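Local atomic coordinates of hypothetical protein (Haemophilus influenzae, PDB entry 2HJ1), a protein that is of unknown function but belongs to the RnfH family of ubiquitin-like proteins and crystallised as a three-dimensional domain-swapped dimer. Residues E34-T37 and V38-I42; P52-L56 and S57-I61. All coordinates share one frame; numbering follows the deposited sequence.

Interaction 1 of 2, residues E34-T37 and V38-I42; sequences EGIT and VQTAI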
loop_
_atom_site.group_PDB
_atom_site.type_symbol
_atom_site.label_atom_id
_atom_site.label_comp_id
_atom_site.label_asym_id
_atom_site.label_seq_id
_atom_site.Cartn_x
_atom_site.Cartn_y
_atom_site.Cartn_z
ATOM N N GLU B 34 15.190 -8.906 6.852
ATOM C CA GLU B 34 15.289 -7.561 6.353
ATOM C C GLU B 34 16.358 -7.503 5.239
ATOM O O GLU B 34 17.436 -8.092 5.377
ATOM C CB GLU B 34 15.656 -6.643 7.502
ATOM C CG GLU B 34 15.865 -5.202 7.129
ATOM C CD GLU B 34 16.371 -4.362 8.326
ATOM O OE1 GLU B 34 15.571 -3.501 8.769
ATOM O OE2 GLU B 34 17.539 -4.580 8.816
ATOM N N GLY B 35 16.045 -6.822 4.136
ATOM C CA GLY B 35 16.892 -6.891 2.940
ATOM C C GLY B 35 16.325 -7.717 1.780
ATOM O O GLY B 35 16.734 -7.543 0.644
ATOM N N ILE B 36 15.394 -8.624 2.060
ATOM C CA ILE B 36 14.687 -9.388 1.003
ATOM C C ILE B 36 13.977 -8.429 -0.004
ATOM O O ILE B 36 13.453 -7.372 0.367
ATOM C CB ILE B 36 13.726 -10.475 1.678
ATOM C CG1 ILE B 36 13.115 -11.429 0.671
ATOM C CG2 ILE B 36 12.599 -9.818 2.437
ATOM C CD1 ILE B 36 12.386 -12.620 1.312
ATOM N N THR B 37 13.962 -8.781 -1.296
ATOM C CA THR B 37 13.273 -7.965 -2.269
ATOM C C THR B 37 11.875 -8.522 -2.539
ATOM O O THR B 37 11.591 -9.661 -2.197
ATOM C CB THR B 37 14.001 -8.015 -3.622
ATOM O OG1 THR B 37 14.157 -9.396 -3.940
ATOM C CG2 THR B 37 15.406 -7.331 -3.518
ATOM N N VAL B 38 11.042 -7.740 -3.219
ATOM C CA VAL B 38 9.746 -8.231 -3.712
ATOM C C VAL B 38 9.848 -9.588 -4.437
ATOM O O VAL B 38 9.141 -10.528 -4.111
ATOM C CB VAL B 38 9.152 -7.194 -4.653
ATOM C CG1 VAL B 38 7.874 -7.672 -5.263
ATOM C CG2 VAL B 38 8.936 -5.815 -3.867
ATOM N N GLN B 39 10.749 -9.704 -5.423
ATOM C CA GLN B 39 10.831 -10.944 -6.208
ATOM C C GLN B 39 11.252 -12.106 -5.323
ATOM O O GLN B 39 10.728 -13.210 -5.420
ATOM C CB GLN B 39 11.854 -10.760 -7.368
ATOM C CG GLN B 39 12.029 -12.028 -8.244
ATOM C CD GLN B 39 13.103 -11.775 -9.290
ATOM O OE1 GLN B 39 14.276 -12.171 -9.128
ATOM N NE2 GLN B 39 12.749 -10.985 -10.267
ATOM N N THR B 40 12.182 -11.891 -4.418
ATOM C CA THR B 40 12.582 -13.030 -3.577
ATOM C C THR B 40 11.468 -13.531 -2.648
ATOM O O THR B 40 11.283 -14.731 -2.484
ATOM C CB THR B 40 13.861 -12.686 -2.748
ATOM O OG1 THR B 40 14.873 -12.175 -3.656
ATOM C CG2 THR B 40 14.385 -13.917 -2.041
ATOM N N ALA B 41 10.737 -12.614 -2.019
ATOM C CA ALA B 41 9.574 -13.006 -1.154
ATOM C C ALA B 41 8.575 -13.805 -2.000
ATOM O O ALA B 41 8.155 -14.876 -1.630
ATOM C CB ALA B 41 8.922 -11.782 -0.589
ATOM N N ILE B 42 8.239 -13.301 -3.173
ATOM C CA ILE B 42 7.274 -13.997 -3.998
ATOM C C ILE B 42 7.797 -15.396 -4.372
ATOM O O ILE B 42 7.128 -16.426 -4.176
ATOM C CB ILE B 42 6.897 -13.178 -5.261
ATOM C CG1 ILE B 42 6.256 -11.834 -4.874
ATOM C CG2 ILE B 42 5.913 -13.988 -6.184
ATOM C CD1 ILE B 42 6.012 -10.874 -6.093
HETATM O O HOH W 1 16.393 -10.573 -1.869
#
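Thr37 caps the helix that begins at Val38, and it does so with its hydroxyl. Thr37 OG1 accepts the amide of Thr40, with Thr40 N 3.2 Å from Thr37 OG1 and an N-H...O angle of 160°. The hydroxyl faces the first turn because it lies between the backbone N and the carbonyl carbon of its own residue (chi1 53°), the rotamer that swings it over the helix end. One residue further on, Ala41 N donates to Thr37 O at 3.1 Å, the first main-chain bond of the helix. The next, from Ile42 N to Val38 O, measures 3.1 Å.

A water bridges the N-cap residue and Thr40. It accepts from Thr37 N at 3.1 Å and is hydrogen-bonded to Thr40 OG1 at 2.8 Å. The third helical residue of a capping box would reach the cap amide directly; here its hydroxyl does so through the water, so the box is closed by solvent.

Beside the polar cap, Ile36 reaches across Thr40 at a slant. Ile36 CG1 meets Thr40 CB at 3.7 Å, and the far end of the chain packs on the Ala41 methyl, with 4.0 Å between Ile36 CD1 and Ala41 CB. Such apolar contact between the residue before the cap and the fourth one after it is a hydrophobic staple. The second subunit closes in as well: its Thr71 packs on Thr37 and its Leu74 on Ala41, and the backbones of Ile36, Val38 and Gln39 are hydrogen-bonded to it.

Together, cap, water bridge and staple give partners to two first-turn amides and to the N-H of the cap residue, and with the backbone bonds to the second subunit they should fix where the helix starts.

Interaction 2 of 2, residues P52-L56 and S57-I61; sequences PEIDL and STNKI. With SO4 (sulfate ion), chain C.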
loop_
_atom_site.group_PDB
_atom_site.type_symbol
_atom_site.label_atom_id
_atom_site.label_comp_id
_atom_site.label_asym_id
_atom_site.label_seq_id
_atom_site.Cartn_x
_atom_site.Cartn_y
_atom_site.Cartn_z
ATOM N N PRO B 52 0.117 -21.432 -10.863
ATOM C CA PRO B 52 1.109 -21.359 -11.936
ATOM C C PRO B 52 0.744 -20.388 -13.080
ATOM O O PRO B 52 1.610 -20.071 -13.916
ATOM C CB PRO B 52 1.233 -22.805 -12.398
ATOM C CG PRO B 52 -0.083 -23.420 -12.118
ATOM C CD PRO B 52 -0.612 -22.724 -10.863
ATOM N N GLU B 53 -0.494 -19.878 -13.088
ATOM C CA GLU B 53 -0.872 -18.804 -13.999
ATOM C C GLU B 53 -0.241 -17.443 -13.675
ATOM O O GLU B 53 -0.261 -16.572 -14.511
ATOM C CB GLU B 53 -2.388 -18.631 -14.042
ATOM C CG GLU B 53 -2.951 -18.199 -12.651
ATOM C CD GLU B 53 -3.478 -19.374 -11.808
ATOM O OE1 GLU B 53 -4.629 -19.271 -11.346
ATOM O OE2 GLU B 53 -2.803 -20.398 -11.621
ATOM N N ILE B 54 0.341 -17.252 -12.496
ATOM C CA ILE B 54 1.009 -15.970 -12.196
ATOM C C ILE B 54 2.303 -15.877 -13.047
ATOM O O ILE B 54 3.111 -16.806 -13.038
ATOM C CB ILE B 54 1.372 -15.824 -10.705
ATOM C CG1 ILE B 54 0.106 -15.676 -9.821
ATOM C CG2 ILE B 54 2.332 -14.624 -10.462
ATOM C CD1 ILE B 54 0.444 -15.740 -8.287
ATOM N N ASP B 55 2.481 -14.769 -13.769
ATOM C CA ASP B 55 3.719 -14.529 -14.572
ATOM C C ASP B 55 4.332 -13.266 -14.034
ATOM O O ASP B 55 3.831 -12.167 -14.304
ATOM C CB ASP B 55 3.342 -14.374 -16.044
ATOM C CG ASP B 55 4.546 -14.171 -16.980
ATOM O OD1 ASP B 55 5.662 -13.854 -16.518
ATOM O OD2 ASP B 55 4.359 -14.331 -18.209
ATOM N N LEU B 56 5.407 -13.409 -13.260
ATOM C CA LEU B 56 6.108 -12.247 -12.695
ATOM C C LEU B 56 6.732 -11.307 -13.718
ATOM O O LEU B 56 7.026 -10.155 -13.388
ATOM C CB LEU B 56 7.205 -12.677 -11.697
ATOM C CG LEU B 56 6.705 -13.351 -10.413
ATOM C CD1 LEU B 56 7.872 -13.604 -9.494
ATOM C CD2 LEU B 56 5.597 -12.476 -9.685
ATOM N N SER B 57 6.956 -11.764 -14.957
ATOM C CA SER B 57 7.584 -10.855 -15.929
ATOM C C SER B 57 6.613 -9.748 -16.326
ATOM O O SER B 57 7.044 -8.623 -16.644
ATOM C CB SER B 57 8.028 -11.609 -17.172
ATOM O OG SER B 57 6.883 -12.077 -17.827
ATOM N N THR B 58 5.320 -10.056 -16.301
ATOM C CA THR B 58 4.299 -9.114 -16.726
ATOM C C THR B 58 3.131 -8.803 -15.743
ATOM O O THR B 58 2.452 -7.783 -15.939
ATOM C CB THR B 58 3.620 -9.555 -18.025
ATOM O OG1 THR B 58 2.849 -10.728 -17.774
ATOM C CG2 THR B 58 4.662 -9.823 -19.177
ATOM N N ASN B 59 2.855 -9.668 -14.759
ATOM C CA ASN B 59 1.743 -9.397 -13.806
ATOM C C ASN B 59 1.880 -8.030 -13.141
ATOM O O ASN B 59 2.975 -7.565 -12.815
ATOM C CB ASN B 59 1.578 -10.496 -12.744
ATOM C CG ASN B 59 0.648 -11.617 -13.182
ATOM O OD1 ASN B 59 -0.175 -12.088 -12.391
ATOM N ND2 ASN B 59 0.721 -12.017 -14.456
ATOM N N LYS B 60 0.757 -7.355 -12.993
ATOM C CA LYS B 60 0.765 -6.102 -12.265
ATOM C C LYS B 60 0.786 -6.327 -10.729
ATOM O O LYS B 60 0.120 -7.222 -10.204
ATOM C CB LYS B 60 -0.361 -5.200 -12.779
ATOM C CG LYS B 60 0.151 -4.432 -14.061
ATOM C CD LYS B 60 -0.857 -4.399 -15.219
ATOM C CE LYS B 60 -0.151 -4.237 -16.629
ATOM N NZ LYS B 60 0.830 -3.090 -16.718
ATOM N N ILE B 61 1.635 -5.544 -10.076
ATOM C CA ILE B 61 1.970 -5.671 -8.650
ATOM C C ILE B 61 1.986 -4.272 -7.982
ATOM O O ILE B 61 2.679 -3.356 -8.471
ATOM C CB ILE B 61 3.359 -6.337 -8.447
ATOM C CG1 ILE B 61 3.394 -7.713 -9.155
ATOM C CG2 ILE B 61 3.671 -6.487 -6.923
ATOM C CD1 ILE B 61 4.684 -8.411 -9.004
HETATM S S SO4 C . 0.939 -0.818 -14.081
HETATM O O1 SO4 C . 1.111 0.629 -13.914
HETATM O O2 SO4 C . 1.904 -1.361 -15.040
HETATM O O3 SO4 C . 1.092 -1.453 -12.775
HETATM O O4 SO4 C . -0.402 -1.094 -14.598
HETATM O O HOH W 2 5.742 -7.833 -12.795
#
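An Asx turn, combined with a type I beta turn at residues 55-58, folds the loop between helix 47-50 and strand 61-65 of this ubiquitin-like chain. Asp55 supplies both acceptors. Its OD1 takes Ser57 N at 2.9 Å, which closes the Asx turn, and the same oxygen receives the Ser57 hydroxyl, with OG only 2.5 Å from Asp55 OD1. Both donors arrive from one face of the carboxylate, the amide on the anti side and 33° out of its plane. The carboxylate is brought round to Ser57 by a first torsion that sets CG opposite the backbone N (chi1 -178°).

The main-chain carbonyl of Asp55 is shared too. Asn59 N lies 2.7 Å from Asp55 O and approaches nearly in line with the C=O bond. Thr58 N, at 3.3 Å from Asp55 O, sits well above the carbonyl plane, in the longer and more bent of the two bonds. Ser57 N, Thr58 N and Asn59 N are therefore all paired with Asp55.

Leu56 packs on Leu48 of helix 47-50. Leu56 CD2 is also 4.2 Å from Ile61 CD1, and Ile61 opens strand 61-65 and pairs in an antiparallel ladder with a strand of the second subunit. Ile54, which is buried, packs on Ile47 and on Ile82 of the second subunit.

Between the two subunits a sulfate, probably from the crystallisation liquor, is held by Lys60 and by Arg66 of the second subunit. Lys60 NZ donates to sulfate O2 at 2.6 Å and weakly to O4. One water spans the turn, donating to Leu56 O and, at 2.8 Å, to Asn59 O.

Along the chain, interaction 1 closes at Ile42 before interaction 2 opens at Pro52, with the rest of helix 38-45 and helix 47-50 in between. Their centres are about 16 Å apart, yet they touch: Ile42 CG2 packs on Leu56 CD2 at 3.8 Å and Ile42 CD1 on Ile61 CD1 at 4.0 Å. Ile42, midway along helix 38-45, thus joins the helix to the loop that leads into strand 61-65. Both interactions also meet the second subunit, and the sheet runs on across the interface at Ile61, as would fit a swap in which the chain beyond it joins the other copy.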